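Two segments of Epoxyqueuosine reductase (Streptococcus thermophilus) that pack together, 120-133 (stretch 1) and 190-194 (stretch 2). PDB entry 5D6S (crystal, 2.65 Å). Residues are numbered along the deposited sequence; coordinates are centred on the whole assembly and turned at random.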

ATOM      1  N   THR A 120      -0.676   1.766   7.384  1.00 62.55           N
ATOM      2  CA  THR A 120       0.058   0.497   7.141  1.00 61.01           C
ATOM      3  C   THR A 120       1.560   0.543   7.411  1.00 61.08           C
ATOM      4  O   THR A 120       2.223   1.522   7.072  1.00 68.08           O
ATOM      5  N   PRO A 121       2.105  -0.520   8.027  1.00 67.08           N
ATOM      6  CA  PRO A 121       3.553  -0.569   8.293  1.00 61.47           C
ATOM      7  C   PRO A 121       4.382  -0.521   7.015  1.00 61.56           C
ATOM      8  O   PRO A 121       5.551  -0.139   7.070  1.00 58.91           O
ATOM      9  N   ASN A 122       3.764  -0.908   5.882  1.00 55.33           N
ATOM     10  CA  ASN A 122       4.353  -0.747   4.541  1.00 52.46           C
ATOM     11  C   ASN A 122       4.796   0.685   4.245  1.00 53.91           C
ATOM     12  O   ASN A 122       5.568   0.931   3.312  1.00 51.91           O
ATOM     13  N   SER A 123       4.258   1.632   5.015  1.00 57.34           N
ATOM     14  CA  SER A 123       4.550   3.033   4.838  1.00 55.35           C
ATOM     15  C   SER A 123       5.095   3.677   6.112  1.00 60.86           C
ATOM     16  O   SER A 123       4.955   4.893   6.284  1.00 56.51           O
ATOM     17  N   TRP A 124       5.712   2.885   7.003  1.00 63.48           N
ATOM     18  CA  TRP A 124       6.403   3.466   8.179  1.00 56.74           C
ATOM     19  C   TRP A 124       7.793   3.821   7.785  1.00 52.34           C
ATOM     20  O   TRP A 124       8.418   3.117   7.017  1.00 56.15           O
ATOM     21  N   GLY A 125       8.268   4.963   8.256  1.00 58.84           N
ATOM     22  CA  GLY A 125       9.617   5.412   7.931  1.00 51.04           C
ATOM     23  C   GLY A 125       9.806   5.684   6.464  1.00 56.77           C
ATOM     24  O   GLY A 125       8.839   5.694   5.699  1.00 77.91           O
ATOM     25  N   LEU A 126      11.060   5.850   6.056  1.00 61.29           N
ATOM     26  CA  LEU A 126      11.394   6.306   4.710  1.00 61.06           C
ATOM     27  C   LEU A 126      10.838   5.481   3.558  1.00 60.60           C
ATOM     28  O   LEU A 126      10.882   4.268   3.582  1.00 59.20           O
ATOM     29  N   ASP A 127      10.311   6.186   2.561  1.00 63.93           N
ATOM     30  CA  ASP A 127       9.639   5.599   1.422  1.00 58.29           C
ATOM     31  C   ASP A 127      10.500   4.485   0.888  1.00 57.85           C
ATOM     32  O   ASP A 127      11.636   4.726   0.466  1.00 50.22           O
ATOM     33  N   TYR A 128       9.971   3.262   0.920  1.00 54.35           N
ATOM     34  CA  TYR A 128      10.720   2.100   0.425  1.00 55.86           C
ATOM     35  C   TYR A 128      11.315   2.334  -0.967  1.00 60.42           C
ATOM     36  O   TYR A 128      12.434   1.936  -1.235  1.00 65.50           O
ATOM     37  N   HIS A 129      10.568   2.981  -1.846  1.00 62.13           N
ATOM     38  CA  HIS A 129      11.077   3.281  -3.190  1.00 64.97           C
ATOM     39  C   HIS A 129      12.448   3.901  -3.111  1.00 61.12           C
ATOM     40  O   HIS A 129      13.314   3.552  -3.880  1.00 66.39           O
ATOM     41  N   TYR A 130      12.636   4.875  -2.234  1.00 60.70           N
ATOM     42  CA  TYR A 130      13.943   5.495  -2.137  1.00 64.39           C
ATOM     43  C   TYR A 130      14.961   4.526  -1.509  1.00 66.07           C
ATOM     44  O   TYR A 130      16.096   4.424  -1.973  1.00 66.54           O
ATOM     45  N   VAL A 131      14.560   3.835  -0.443  1.00 64.35           N
ATOM     46  CA  VAL A 131      15.466   2.942   0.273  1.00 65.39           C
ATOM     47  C   VAL A 131      16.032   1.868  -0.673  1.00 68.28           C
ATOM     48  O   VAL A 131      17.243   1.653  -0.728  1.00 69.92           O
ATOM     49  N   LEU A 132      15.151   1.203  -1.410  1.00 66.57           N
ATOM     50  CA  LEU A 132      15.561   0.118  -2.294  1.00 59.43           C
ATOM     51  C   LEU A 132      16.346   0.597  -3.517  1.00 61.67           C
ATOM     52  O   LEU A 132      17.280  -0.069  -3.925  1.00 59.39           O
ATOM     53  N   GLN A 133      15.962   1.725  -4.115  1.00 63.88           N
ATOM     54  CA  GLN A 133      16.709   2.255  -5.249  1.00 66.73           C
ATOM     55  C   GLN A 133      18.119   2.570  -4.809  1.00 68.84           C
ATOM     56  O   GLN A 133      19.050   2.346  -5.568  1.00 66.84           O
ATOM     57  N   MET A 190       8.045  -7.896   3.608  1.00 61.14           N
ATOM     58  CA  MET A 190       9.209  -7.507   2.790  1.00 64.37           C
ATOM     59  C   MET A 190       8.854  -6.566   1.625  1.00 64.70           C
ATOM     60  O   MET A 190       7.844  -6.774   0.926  1.00 57.88           O
ATOM     61  N   TYR A 191       9.700  -5.547   1.424  1.00 60.76           N
ATOM     62  CA  TYR A 191       9.712  -4.747   0.195  1.00 58.91           C
ATOM     63  C   TYR A 191      10.481  -5.507  -0.873  1.00 59.70           C
ATOM     64  O   TYR A 191      11.466  -6.165  -0.573  1.00 65.50           O
ATOM     65  N   LEU A 192      10.038  -5.420  -2.117  1.00 62.45           N
ATOM     66  CA  LEU A 192      10.687  -6.120  -3.228  1.00 63.07           C
ATOM     67  C   LEU A 192      11.296  -5.177  -4.265  1.00 63.44           C
ATOM     68  O   LEU A 192      10.819  -4.072  -4.476  1.00 59.55           O
ATOM     69  N   GLY A 193      12.360  -5.653  -4.895  1.00 65.90           N
ATOM     70  CA  GLY A 193      13.008  -4.977  -6.009  1.00 70.72           C
ATOM     71  C   GLY A 193      13.631  -5.965  -6.992  1.00 72.82           C
ATOM     72  O   GLY A 193      13.706  -7.163  -6.721  1.00 83.83           O
ATOM     73  N   GLU A 194      14.079  -5.450  -8.129  1.00 76.06           N
ATOM     74  CA  GLU A 194      14.741  -6.242  -9.171  1.00 79.44           C
ATOM     75  C   GLU A 194      15.865  -5.460  -9.811  1.00 81.95           C
ATOM     76  O   GLU A 194      15.745  -4.263 -10.045  1.00 67.67           O
TER

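A strand laid obliquely against a helix can rely on one aromatic residue for most of the packing, while its neighbours alternate away from the interface. The contact between 190-194 and 120-133 of this epoxyqueuosine reductase is a compact example. The strand runs at 52° to helix 128-133, with the two axes 9.1 Å apart at their closest, and together the stretches bury 324 Å². No hydrogen bond crosses between them, so the contact rests on shape and on the placement of a few side chains.

The strand opens with M190, whose CA-to-CB bond points away from the other stretch. Its m, t, m side chain makes no contact with stretch 1 and contributes almost nothing.

The alternation of the strand then brings Y191 toward the helix. With chi1 in the m well at -52°, its ring reaches the start of the helix and the segment preceding it, and this residue has 144 Å² covered, by far the largest share. Y128, the first residue of the helix, also points toward the strand at its CA-to-CB bond, but its p rotamer (chi1 73°) leads the ring end away. In this rotamer the Y128 methylene sits over one face of Y191: CB of Y128 lies 3.4 Å from the centroid of the Y191 ring and only 5° off the ring normal, a well-centred CH-pi contact. The two rings are near parallel, at 16°, but slid apart, with centroids 5.0 Å from each other and little overlap. At the edge of the Y191 ring, near its plane, OD1 of N122 approaches CE1 of Y191 at 3.4 Å; N122 starts out sideways, and its t rotamer carries the amide nearer. Further out, the hydroxyl OH of Y191 lies 3.9 Å from O of P121 and 4.0 Å from O of W124, too far for hydrogen bonds. P121 O instead accepts from W124 N at 3.0 Å, an i to i+3 bond of the kind found in 3-10 turns, at the 3-10 segment 121-122.

L192 points away again, in the m, t rotamer, and meets the helix through its backbone: CD2 of L132 is 3.4 Å from O of L192. L132, one helical turn beyond Y128, points toward the strand with chi1 off the usual wells at -92°, and its CD2 also packs 3.8 Å from CB of Y191.

G193 would direct a side chain toward the helix if it had one. An ideal CB there would fall 3.5 Å from CD2 of L132, so the bare glycine leaves room for that methyl, which lies 3.9 Å from N of G193. E194 closes the stretch out of reach of the helix.

The helix start has its own polar support: OD1 of D127 caps it by accepting from N of H129 at 3.1 Å, and also accepts from ND1 of H129 at 2.7 Å. Cobalamin, the bound group, also touches this region.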

ATOM      1  CB  THR A 120      -0.125  -0.027   5.697  1.00 59.61           C
ATOM      2  OG1 THR A 120       0.702  -1.179   5.506  1.00 64.06           O
ATOM      3  CG2 THR A 120       0.277   0.997   4.679  1.00 57.84           C
ATOM      4  CB  PRO A 121       3.762  -1.910   9.007  1.00 63.03           C
ATOM      5  CG  PRO A 121       2.426  -2.569   9.153  1.00 63.43           C
ATOM      6  CD  PRO A 121       1.407  -1.774   8.397  1.00 69.29           C
ATOM      7  CB  ASN A 122       3.346  -1.197   3.468  1.00 53.10           C
ATOM      8  CG  ASN A 122       3.992  -1.430   2.100  1.00 53.65           C
ATOM      9  OD1 ASN A 122       4.997  -2.126   1.981  1.00 59.90           O
ATOM     10  ND2 ASN A 122       3.413  -0.858   1.061  1.00 61.68           N
ATOM     11  CB  SER A 123       3.293   3.769   4.385  1.00 58.67           C
ATOM     12  OG  SER A 123       3.595   5.093   3.987  1.00 56.95           O
ATOM     13  CB  TRP A 124       6.444   2.533   9.367  1.00 57.75           C
ATOM     14  CG  TRP A 124       5.111   2.199   9.952  1.00 63.15           C
ATOM     15  CD1 TRP A 124       3.927   2.835   9.719  1.00 61.47           C
ATOM     16  CD2 TRP A 124       4.833   1.159  10.897  1.00 65.39           C
ATOM     17  NE1 TRP A 124       2.916   2.240  10.438  1.00 66.30           N
ATOM     18  CE2 TRP A 124       3.441   1.199  11.164  1.00 73.32           C
ATOM     19  CE3 TRP A 124       5.614   0.184  11.522  1.00 62.40           C
ATOM     20  CZ2 TRP A 124       2.815   0.298  12.036  1.00 70.32           C
ATOM     21  CZ3 TRP A 124       4.990  -0.719  12.384  1.00 65.03           C
ATOM     22  CH2 TRP A 124       3.605  -0.644  12.641  1.00 70.33           C
ATOM     23  CB  LEU A 126      12.895   6.411   4.517  1.00 66.67           C
ATOM     24  CG  LEU A 126      13.203   7.710   3.783  1.00 73.65           C
ATOM     25  CD1 LEU A 126      12.919   8.844   4.743  1.00 85.42           C
ATOM     26  CD2 LEU A 126      14.643   7.777   3.327  1.00 72.12           C
ATOM     27  CB  ASP A 127       9.450   6.663   0.346  1.00 62.65           C
ATOM     28  CG  ASP A 127       8.772   6.132  -0.910  1.00 65.63           C
ATOM     29  OD1 ASP A 127       8.371   4.961  -0.945  1.00 61.64           O
ATOM     30  OD2 ASP A 127       8.665   6.892  -1.895  1.00 68.32           O
ATOM     31  CB  TYR A 128       9.876   0.802   0.484  1.00 55.59           C
ATOM     32  CG  TYR A 128       8.757   0.614  -0.523  1.00 57.36           C
ATOM     33  CD1 TYR A 128       9.015   0.119  -1.795  1.00 60.93           C
ATOM     34  CD2 TYR A 128       7.437   0.890  -0.195  1.00 61.23           C
ATOM     35  CE1 TYR A 128       7.993  -0.098  -2.711  1.00 57.63           C
ATOM     36  CE2 TYR A 128       6.418   0.701  -1.115  1.00 64.82           C
ATOM     37  CZ  TYR A 128       6.709   0.198  -2.377  1.00 60.15           C
ATOM     38  OH  TYR A 128       5.708   0.009  -3.309  1.00 63.46           O
ATOM     39  CB  HIS A 129      10.157   4.244  -3.978  1.00 62.94           C
ATOM     40  CG  HIS A 129       8.779   3.705  -4.229  1.00 63.95           C
ATOM     41  ND1 HIS A 129       7.777   3.746  -3.280  1.00 64.74           N
ATOM     42  CD2 HIS A 129       8.233   3.125  -5.322  1.00 56.20           C
ATOM     43  CE1 HIS A 129       6.676   3.211  -3.776  1.00 59.38           C
ATOM     44  NE2 HIS A 129       6.925   2.830  -5.014  1.00 55.26           N
ATOM     45  CB  TYR A 130      13.932   6.805  -1.340  1.00 71.98           C
ATOM     46  CG  TYR A 130      15.346   7.125  -0.950  1.00 92.86           C
ATOM     47  CD1 TYR A 130      16.279   7.531  -1.915  1.00100.15           C
ATOM     48  CD2 TYR A 130      15.800   6.903   0.355  1.00101.93           C
ATOM     49  CE1 TYR A 130      17.603   7.763  -1.572  1.00107.77           C
ATOM     50  CE2 TYR A 130      17.124   7.133   0.715  1.00107.79           C
ATOM     51  CZ  TYR A 130      18.023   7.556  -0.249  1.00112.54           C
ATOM     52  OH  TYR A 130      19.339   7.778   0.095  1.00113.09           O
ATOM     53  CB  VAL A 131      14.794   2.281   1.503  1.00 62.17           C
ATOM     54  CG1 VAL A 131      15.753   1.326   2.195  1.00 60.71           C
ATOM     55  CG2 VAL A 131      14.338   3.326   2.510  1.00 65.15           C
ATOM     56  CB  LEU A 132      14.357  -0.743  -2.719  1.00 57.41           C
ATOM     57  CG  LEU A 132      14.173  -1.924  -1.774  1.00 57.96           C
ATOM     58  CD1 LEU A 132      13.859  -1.442  -0.365  1.00 54.82           C
ATOM     59  CD2 LEU A 132      13.116  -2.904  -2.278  1.00 61.92           C
ATOM     60  CB  GLN A 133      16.050   3.483  -5.881  1.00 80.93           C
ATOM     61  CG  GLN A 133      15.148   3.115  -7.069  1.00 96.89           C
ATOM     62  CD  GLN A 133      14.016   4.119  -7.300  1.00105.19           C
ATOM     63  OE1 GLN A 133      12.827   3.776  -7.289  1.00 85.45           O
ATOM     64  NE2 GLN A 133      14.392   5.379  -7.491  1.00125.58           N
ATOM     65  CB  MET A 190       9.864  -8.734   2.148  1.00 66.75           C
ATOM     66  CG  MET A 190      10.186  -9.896   3.080  1.00 69.59           C
ATOM     67  SD  MET A 190      10.689 -11.344   2.134  1.00 76.65           S
ATOM     68  CE  MET A 190       9.133 -11.912   1.420  1.00 71.94           C
ATOM     69  CB  TYR A 191      10.436  -3.415   0.402  1.00 60.82           C
ATOM     70  CG  TYR A 191       9.964  -2.573   1.583  1.00 68.12           C
ATOM     71  CD1 TYR A 191       8.614  -2.304   1.794  1.00 63.79           C
ATOM     72  CD2 TYR A 191      10.887  -2.014   2.478  1.00 71.43           C
ATOM     73  CE1 TYR A 191       8.197  -1.518   2.863  1.00 68.74           C
ATOM     74  CE2 TYR A 191      10.470  -1.213   3.534  1.00 69.38           C
ATOM     75  CZ  TYR A 191       9.126  -0.968   3.727  1.00 68.88           C
ATOM     76  OH  TYR A 191       8.714  -0.177   4.783  1.00 69.70           O
ATOM     77  CB  LEU A 192       9.706  -7.056  -3.949  1.00 63.77           C
ATOM     78  CG  LEU A 192       9.086  -8.175  -3.106  1.00 64.10           C
ATOM     79  CD1 LEU A 192       8.260  -9.126  -3.973  1.00 57.90           C
ATOM     80  CD2 LEU A 192      10.156  -8.931  -2.335  1.00 66.31           C
ATOM     81  CB  GLU A 194      13.810  -6.584 -10.324  1.00 75.73           C
ATOM     82  CG  GLU A 194      12.572  -7.341  -9.944  1.00 71.24           C
ATOM     83  CD  GLU A 194      11.403  -6.433  -9.732  1.00 71.74           C
ATOM     84  OE1 GLU A 194      10.886  -6.439  -8.597  1.00 68.74           O
ATOM     85  OE2 GLU A 194      11.029  -5.707 -10.689  1.00 68.59           O
TER